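Local coordinates for protein polyketide synthase PksL (Bacillus subtilis, PDB 5E1V) that probably dehydrates beta-hydroxyacyl intermediates to enoyl products, as a dehydratase domain of the trans-AT polyketide synthase that makes bacillaene, at residues L207-Q212 against V242-E247; E247-T252 against F269-V274; D194-G199 against C233-K238. All blocks are in the same frame, centred on the assembly; numbering follows the deposited sequence.

Interaction 1. Residues L207-Q212 against V242-E247; sequences LLKGEQ and VRREKE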
# COMPACT_ATOMS: atom_id res chain seq x y z
N LEU A 207 19.18 9.88 -1.13
CA LEU A 207 18.55 10.96 -1.88
C LEU A 207 17.73 11.92 -1.01
O LEU A 207 17.32 12.99 -1.49
CB LEU A 207 17.65 10.42 -3.00
CG LEU A 207 18.13 9.27 -3.88
CD1 LEU A 207 17.30 9.24 -5.15
CD2 LEU A 207 19.61 9.40 -4.21
N LEU A 208 17.45 11.52 0.23
CA LEU A 208 16.69 12.34 1.18
C LEU A 208 17.49 13.47 1.83
O LEU A 208 16.90 14.40 2.37
CB LEU A 208 16.06 11.48 2.28
CG LEU A 208 15.03 10.44 1.80
CD1 LEU A 208 14.27 9.88 2.99
CD2 LEU A 208 14.08 11.00 0.75
N LYS A 209 18.82 13.39 1.77
CA LYS A 209 19.72 14.44 2.30
C LYS A 209 19.35 14.79 3.72
O LYS A 209 19.10 15.97 4.04
CB LYS A 209 19.69 15.67 1.40
CG LYS A 209 20.22 15.39 -0.00
CD LYS A 209 20.02 16.58 -0.94
CE LYS A 209 21.27 16.93 -1.76
NZ LYS A 209 22.25 17.71 -0.96
N GLY A 210 19.29 13.75 4.56
CA GLY A 210 18.96 13.84 5.99
C GLY A 210 17.58 14.33 6.42
O GLY A 210 17.33 14.58 7.61
N GLU A 211 16.65 14.45 5.49
CA GLU A 211 15.35 15.04 5.81
C GLU A 211 14.66 14.11 6.80
O GLU A 211 14.65 12.90 6.55
CB GLU A 211 14.56 15.21 4.50
CG GLU A 211 13.07 15.53 4.65
CD GLU A 211 12.86 16.80 5.43
OE1 GLU A 211 13.03 17.87 4.82
OE2 GLU A 211 12.55 16.72 6.65
N GLN A 212 14.09 14.63 7.91
CA GLN A 212 13.36 13.74 8.83
C GLN A 212 11.80 13.82 8.77
O GLN A 212 11.16 13.02 9.45
CB GLN A 212 13.80 13.88 10.32
CG GLN A 212 15.28 13.76 10.64
CD GLN A 212 15.83 12.32 10.70
OE1 GLN A 212 15.52 11.55 11.62
NE2 GLN A 212 16.72 11.98 9.77
N VAL A 242 13.71 4.98 -8.51
CA VAL A 242 13.49 5.80 -7.34
C VAL A 242 14.09 7.15 -7.61
O VAL A 242 15.20 7.24 -8.15
CB VAL A 242 14.09 5.16 -6.07
CG1 VAL A 242 13.53 3.75 -5.87
CG2 VAL A 242 15.62 5.10 -6.12
N ARG A 243 13.37 8.20 -7.28
CA ARG A 243 13.92 9.51 -7.40
C ARG A 243 13.27 10.42 -6.38
O ARG A 243 12.22 10.09 -5.82
CB ARG A 243 13.80 9.99 -8.85
CG ARG A 243 12.54 10.75 -9.21
CD ARG A 243 12.38 10.85 -10.71
NE ARG A 243 10.98 10.74 -11.13
CZ ARG A 243 10.28 9.61 -11.10
NH1 ARG A 243 10.83 8.47 -10.68
NH2 ARG A 243 9.01 9.59 -11.49
N ARG A 244 13.93 11.53 -6.06
CA ARG A 244 13.29 12.67 -5.34
C ARG A 244 13.31 13.97 -6.13
O ARG A 244 14.36 14.36 -6.65
CB ARG A 244 13.97 12.92 -3.99
CG ARG A 244 13.35 14.08 -3.18
CD ARG A 244 14.10 14.30 -1.87
NE ARG A 244 15.43 14.86 -2.14
CZ ARG A 244 15.65 16.14 -2.43
NH1 ARG A 244 14.66 17.02 -2.44
NH2 ARG A 244 16.89 16.55 -2.70
N GLU A 245 12.15 14.62 -6.22
CA GLU A 245 12.00 15.94 -6.80
C GLU A 245 11.34 16.85 -5.76
O GLU A 245 10.14 16.74 -5.49
CB GLU A 245 11.18 15.89 -8.10
CG GLU A 245 11.84 15.00 -9.16
CD GLU A 245 10.99 14.77 -10.41
OE1 GLU A 245 10.19 15.65 -10.77
OE2 GLU A 245 11.14 13.69 -11.04
N LYS A 246 12.17 17.72 -5.16
CA LYS A 246 11.80 18.61 -4.05
C LYS A 246 11.03 17.91 -2.90
O LYS A 246 11.59 17.13 -2.13
CB LYS A 246 11.04 19.83 -4.60
CG LYS A 246 11.88 20.68 -5.56
CD LYS A 246 11.38 22.12 -5.65
CE LYS A 246 12.54 23.11 -5.67
NZ LYS A 246 13.47 22.85 -6.81
N GLU A 247 9.74 18.20 -2.87
CA GLU A 247 8.71 17.73 -1.93
C GLU A 247 8.16 16.30 -2.22
O GLU A 247 7.39 15.74 -1.37
CB GLU A 247 7.54 18.72 -2.12
CG GLU A 247 6.75 19.13 -0.90
CD GLU A 247 7.38 20.25 -0.07
OE1 GLU A 247 8.58 20.17 0.28
OE2 GLU A 247 6.61 21.19 0.29
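The guanidinium of Arg-244 takes two backbone carbonyls at its edge, Leu-207 O and Lys-246 O, both close to its plane, while Lys-209 CD and Leu-208 CA approach it obliquely. NE gives its N-H to Leu-207 O over 2.7 Å, a fairly straight bond (159°) in the carbonyl plane. NH1 reaches forward along its own chain to a lone pair of Lys-246 O at 3.1 Å. With CG anti to the backbone N (chi1 -179°), the side chain runs straight out before bending at chi3, which turns NE toward Leu-207 O, a carbonyl of the short, weakly bonded helical turn at 205-208. An arginine suits the place because its N-H groups diverge within one plane, so one side chain can tie the turn that follows the hotdog helix 190-203 to the end of strand 232-245. Alongside, Leu-207 lays CD1 against Arg-243 CA at 4.1 Å, and Leu-208, buried against Asn-201 and Tyr-215, brings CD2 to 4.2 Å from Arg-244 CD. The chain then reverses through a type I' turn from Leu-208 to Glu-211, with positive phi at Lys-209 and Gly-210. The aliphatic part of Lys-209 crosses Arg-244 at about a right angle, CD lying 3.6 Å from NH2, while its amino group bends off. The two carbonyl oxygens fix the rotation of the guanidinium, whose charge probably strengthens the bond to Leu-207 O and polarises that carbonyl.

Interaction 2. Residues E247-T252 against F269-V274; sequences ELIYVT and FTSKLV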
# COMPACT_ATOMS: atom_id res chain seq x y z
N GLU A 247 9.74 18.20 -2.87
CA GLU A 247 8.71 17.73 -1.93
C GLU A 247 8.16 16.30 -2.22
O GLU A 247 7.39 15.74 -1.37
CB GLU A 247 7.54 18.72 -2.12
CG GLU A 247 6.75 19.13 -0.90
CD GLU A 247 7.38 20.25 -0.07
OE1 GLU A 247 8.58 20.17 0.28
OE2 GLU A 247 6.61 21.19 0.29
N LEU A 248 8.53 15.74 -3.38
CA LEU A 248 7.96 14.46 -3.88
C LEU A 248 8.96 13.40 -4.13
O LEU A 248 10.03 13.69 -4.71
CB LEU A 248 7.22 14.65 -5.19
CG LEU A 248 6.13 15.69 -5.08
CD1 LEU A 248 5.65 16.08 -6.46
CD2 LEU A 248 4.96 15.26 -4.20
N ILE A 249 8.63 12.17 -3.72
CA ILE A 249 9.47 10.99 -3.98
C ILE A 249 8.63 10.03 -4.79
O ILE A 249 7.38 10.05 -4.67
CB ILE A 249 10.00 10.30 -2.71
CG1 ILE A 249 8.86 9.84 -1.78
CG2 ILE A 249 10.92 11.26 -1.95
CD1 ILE A 249 9.27 8.76 -0.79
N TYR A 250 9.33 9.23 -5.61
CA TYR A 250 8.74 8.31 -6.57
C TYR A 250 9.50 7.03 -6.49
O TYR A 250 10.73 7.03 -6.37
CB TYR A 250 8.87 8.83 -8.02
CG TYR A 250 8.35 10.23 -8.30
CD1 TYR A 250 9.09 11.36 -7.93
CD2 TYR A 250 7.17 10.43 -9.00
CE1 TYR A 250 8.61 12.64 -8.19
CE2 TYR A 250 6.70 11.70 -9.28
CZ TYR A 250 7.45 12.80 -8.87
OH TYR A 250 7.02 14.04 -9.16
N VAL A 251 8.80 5.89 -6.54
CA VAL A 251 9.43 4.61 -6.57
C VAL A 251 8.50 3.67 -7.35
O VAL A 251 7.33 3.96 -7.52
CB VAL A 251 9.59 3.98 -5.18
CG1 VAL A 251 10.50 4.85 -4.33
CG2 VAL A 251 8.24 3.89 -4.47
N THR A 252 9.03 2.55 -7.81
CA THR A 252 8.23 1.56 -8.52
C THR A 252 8.48 0.26 -7.74
O THR A 252 9.62 -0.14 -7.53
CB THR A 252 8.51 1.45 -10.05
OG1 THR A 252 7.85 2.49 -10.77
CG2 THR A 252 7.90 0.12 -10.57
N PHE A 269 4.71 4.88 -7.51
CA PHE A 269 4.23 5.18 -6.16
C PHE A 269 4.91 6.49 -5.71
O PHE A 269 6.12 6.52 -5.42
CB PHE A 269 4.51 4.03 -5.23
CG PHE A 269 4.29 4.32 -3.78
CD1 PHE A 269 3.39 5.26 -3.38
CD2 PHE A 269 4.99 3.64 -2.81
CE1 PHE A 269 3.20 5.53 -2.04
CE2 PHE A 269 4.84 3.94 -1.48
CZ PHE A 269 3.92 4.90 -1.09
N THR A 270 4.09 7.54 -5.68
CA THR A 270 4.48 8.93 -5.35
C THR A 270 3.96 9.29 -3.95
O THR A 270 2.73 9.19 -3.66
CB THR A 270 3.85 9.97 -6.30
OG1 THR A 270 4.00 9.56 -7.68
CG2 THR A 270 4.50 11.34 -6.07
N SER A 271 4.86 9.82 -3.12
CA SER A 271 4.56 10.32 -1.80
C SER A 271 5.06 11.77 -1.64
O SER A 271 5.92 12.23 -2.40
CB SER A 271 5.27 9.43 -0.77
OG SER A 271 4.84 8.08 -0.88
N LYS A 272 4.51 12.46 -0.66
CA LYS A 272 4.72 13.91 -0.53
C LYS A 272 5.11 14.23 0.87
O LYS A 272 4.57 13.67 1.82
CB LYS A 272 3.48 14.69 -0.89
CG LYS A 272 3.63 16.23 -0.82
CD LYS A 272 2.33 16.95 -1.19
CE LYS A 272 1.41 17.09 0.01
NZ LYS A 272 -0.01 17.39 -0.38
N LEU A 273 6.09 15.12 1.01
CA LEU A 273 6.57 15.53 2.31
C LEU A 273 5.49 16.09 3.19
O LEU A 273 4.70 16.94 2.75
CB LEU A 273 7.65 16.62 2.08
CG LEU A 273 8.52 17.13 3.20
CD1 LEU A 273 9.51 16.09 3.67
CD2 LEU A 273 9.26 18.32 2.59
N VAL A 274 5.46 15.64 4.46
CA VAL A 274 4.63 16.27 5.47
C VAL A 274 5.33 17.53 6.13
O VAL A 274 4.92 18.69 5.81
CB VAL A 274 4.16 15.26 6.56
CG1 VAL A 274 3.34 16.01 7.61
CG2 VAL A 274 3.31 14.14 5.96
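Thr-270 holds CG2 anti to its backbone N while Tyr-250 sets CG beside its own (chi1 -54°), so that methyl and ring lie side by side on one sheet face. CG2 sits over the ring face, 4.2 Å from its centroid, in a CH-pi contact, and Thr-270 OG1 lies 3.5 Å from Tyr-250 CD2. On the same face Leu-248 CD2 packs on Lys-272 CB at 3.7 Å, a leucine covering the aliphatic root of an exposed lysine. On the opposite, buried face Val-251 CG2 meets Phe-269 CD2 at 3.7 Å, and Ser-271 CB touches Ile-249 CG1 at 3.8 Å, the small serine fitting beside the isoleucine. Strands 248-252 and 269-273 run antiparallel at 159° as arms of a beta hairpin. Ile-249 and Ser-271 form a hydrogen-bonded pair, Ile-249 N to Ser-271 O and Ser-271 N to Ile-249 O, both 3.0 Å. Beyond, the bonds are less well directed: Val-251 N stands above the carbonyl plane of Phe-269, and the Phe-269 N to Val-251 O bond is weak. At the far end Leu-273 N bonds Glu-247 O at 2.8 Å. The backbone ladder supplies the polar grip, while the side chains sort into a buried, mostly apolar face and a partly exposed one mixing apolar and polar groups.

Interaction 3. Residues D194-G199 against C233-K238; sequences DGSGVG and CMTRIK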
# COMPACT_ATOMS: atom_id res chain seq x y z
N ASP A 194 2.40 -1.96 2.60
CA ASP A 194 3.01 -0.90 3.37
C ASP A 194 4.51 -1.19 3.67
O ASP A 194 5.38 -0.30 3.57
CB ASP A 194 2.17 -0.53 4.61
CG ASP A 194 2.73 0.62 5.35
OD1 ASP A 194 2.58 1.80 4.88
OD2 ASP A 194 3.42 0.33 6.37
N GLY A 195 4.78 -2.41 4.08
CA GLY A 195 6.17 -2.84 4.38
C GLY A 195 7.09 -2.64 3.18
O GLY A 195 8.27 -2.31 3.32
N SER A 196 6.54 -2.83 1.98
CA SER A 196 7.28 -2.62 0.76
C SER A 196 7.62 -1.13 0.53
O SER A 196 8.76 -0.85 0.07
CB SER A 196 6.53 -3.19 -0.44
OG SER A 196 6.37 -4.63 -0.41
N GLY A 197 6.65 -0.24 0.87
CA GLY A 197 6.80 1.23 0.95
C GLY A 197 7.87 1.62 1.95
O GLY A 197 8.69 2.49 1.68
N VAL A 198 7.90 0.93 3.08
CA VAL A 198 8.94 1.20 4.12
C VAL A 198 10.35 0.78 3.58
O VAL A 198 11.33 1.54 3.74
CB VAL A 198 8.58 0.53 5.44
CG1 VAL A 198 9.69 0.65 6.47
CG2 VAL A 198 7.35 1.24 6.02
N GLY A 199 10.42 -0.35 2.89
CA GLY A 199 11.65 -0.77 2.21
C GLY A 199 12.12 0.22 1.17
O GLY A 199 13.29 0.66 1.18
N CYS A 233 5.94 -11.85 0.32
CA CYS A 233 6.33 -11.59 -1.02
C CYS A 233 7.77 -11.22 -1.01
O CYS A 233 8.37 -10.93 0.07
CB CYS A 233 5.47 -10.46 -1.61
SG CYS A 233 5.60 -8.91 -0.70
N MET A 234 8.33 -11.18 -2.23
CA MET A 234 9.62 -10.63 -2.45
C MET A 234 9.46 -9.36 -3.27
O MET A 234 9.02 -9.40 -4.40
CB MET A 234 10.51 -11.66 -3.16
CG MET A 234 10.74 -12.95 -2.35
SD MET A 234 12.08 -12.66 -1.18
CE MET A 234 12.11 -14.21 -0.27
N THR A 235 9.79 -8.23 -2.69
CA THR A 235 9.66 -6.94 -3.41
C THR A 235 11.00 -6.34 -3.87
O THR A 235 11.89 -6.01 -3.05
CB THR A 235 8.97 -5.87 -2.57
OG1 THR A 235 7.73 -6.39 -2.11
CG2 THR A 235 8.79 -4.58 -3.40
N ARG A 236 11.07 -6.05 -5.16
CA ARG A 236 12.28 -5.45 -5.67
C ARG A 236 12.01 -4.02 -6.00
O ARG A 236 10.96 -3.69 -6.57
CB ARG A 236 12.76 -6.16 -6.93
CG ARG A 236 14.02 -5.49 -7.50
CD ARG A 236 14.48 -6.15 -8.76
NE ARG A 236 13.55 -5.99 -9.86
CZ ARG A 236 13.56 -6.78 -10.92
NH1 ARG A 236 14.49 -7.73 -11.03
NH2 ARG A 236 12.70 -6.62 -11.90
N ILE A 237 12.94 -3.17 -5.62
CA ILE A 237 12.89 -1.80 -5.97
C ILE A 237 14.24 -1.51 -6.63
O ILE A 237 15.29 -1.69 -6.00
CB ILE A 237 12.70 -0.92 -4.72
CG1 ILE A 237 11.41 -1.36 -3.99
CG2 ILE A 237 12.64 0.54 -5.15
CD1 ILE A 237 11.43 -1.21 -2.51
N LYS A 238 14.17 -1.05 -7.87
CA LYS A 238 15.37 -0.68 -8.63
C LYS A 238 15.73 0.76 -8.41
O LYS A 238 14.87 1.69 -8.45
CB LYS A 238 15.15 -0.95 -10.13
CG LYS A 238 14.88 -2.39 -10.54
CD LYS A 238 15.04 -2.49 -12.07
CE LYS A 238 14.29 -3.65 -12.70
NZ LYS A 238 12.80 -3.45 -12.73
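Ser-196 OG is gripped by two hydrogen bonds: Thr-235 OG1 donates to it over 2.8 Å from the strand, and Leu-192 O, one turn earlier in its own helix, also bonds it. Each hydroxyl stands beside its own backbone N (chi1 -65° in Ser-196, -53° in Thr-235), so the two side chains meet tip to tip. Thr-235 CG2, anti to its backbone N, lies alongside at 4.0 Å from Ser-196 CB. A serine suits this helix face, being short enough to let the strand approach and polar enough to accept the threonine's hydrogen bond while giving its own hydrogen to Leu-192 O. Two residues further along the strand, Ile-237 extends CD1 to 3.7 Å from Ser-196 O. Replacing Thr-235 by an alanine here would remove the hydroxyl and methyl, and would probably cost the one hydrogen bond between these two segments and loosen the packing on Ser-196. Segments 194-199 and 233-238 cross at -34°, their axes 9.3 Å apart. As in other hotdog folds, this central helix lies along a curved antiparallel sheet; Leu-173 of strand 168-174 and Leu-253 and Phe-255 of strand 248-256 flank Ser-196, on either side of strand 232-245.

Interaction 3 is the buried one, holding helix 190-203 to strand 232-245 through a hydroxyl pair and a methyl. Interaction 1 uses the far end of that same strand, nearer the surface, where a charged side chain holds a carbonyl of the short helical turn 205-208. Interaction 2 is strand pairing, with one buried face and one more open, and it shares Glu-247 with interaction 1. Arg-243 N probably bonds Tyr-250 O, part of the pairing of strands 232-245 and 248-256, and Val-242 CG1 packs on Val-251 CG1 at 3.6 Å. Val-242 also meets Ile-237, and Phe-269 reaches Gly-197, joining all three contacts within one hotdog unit.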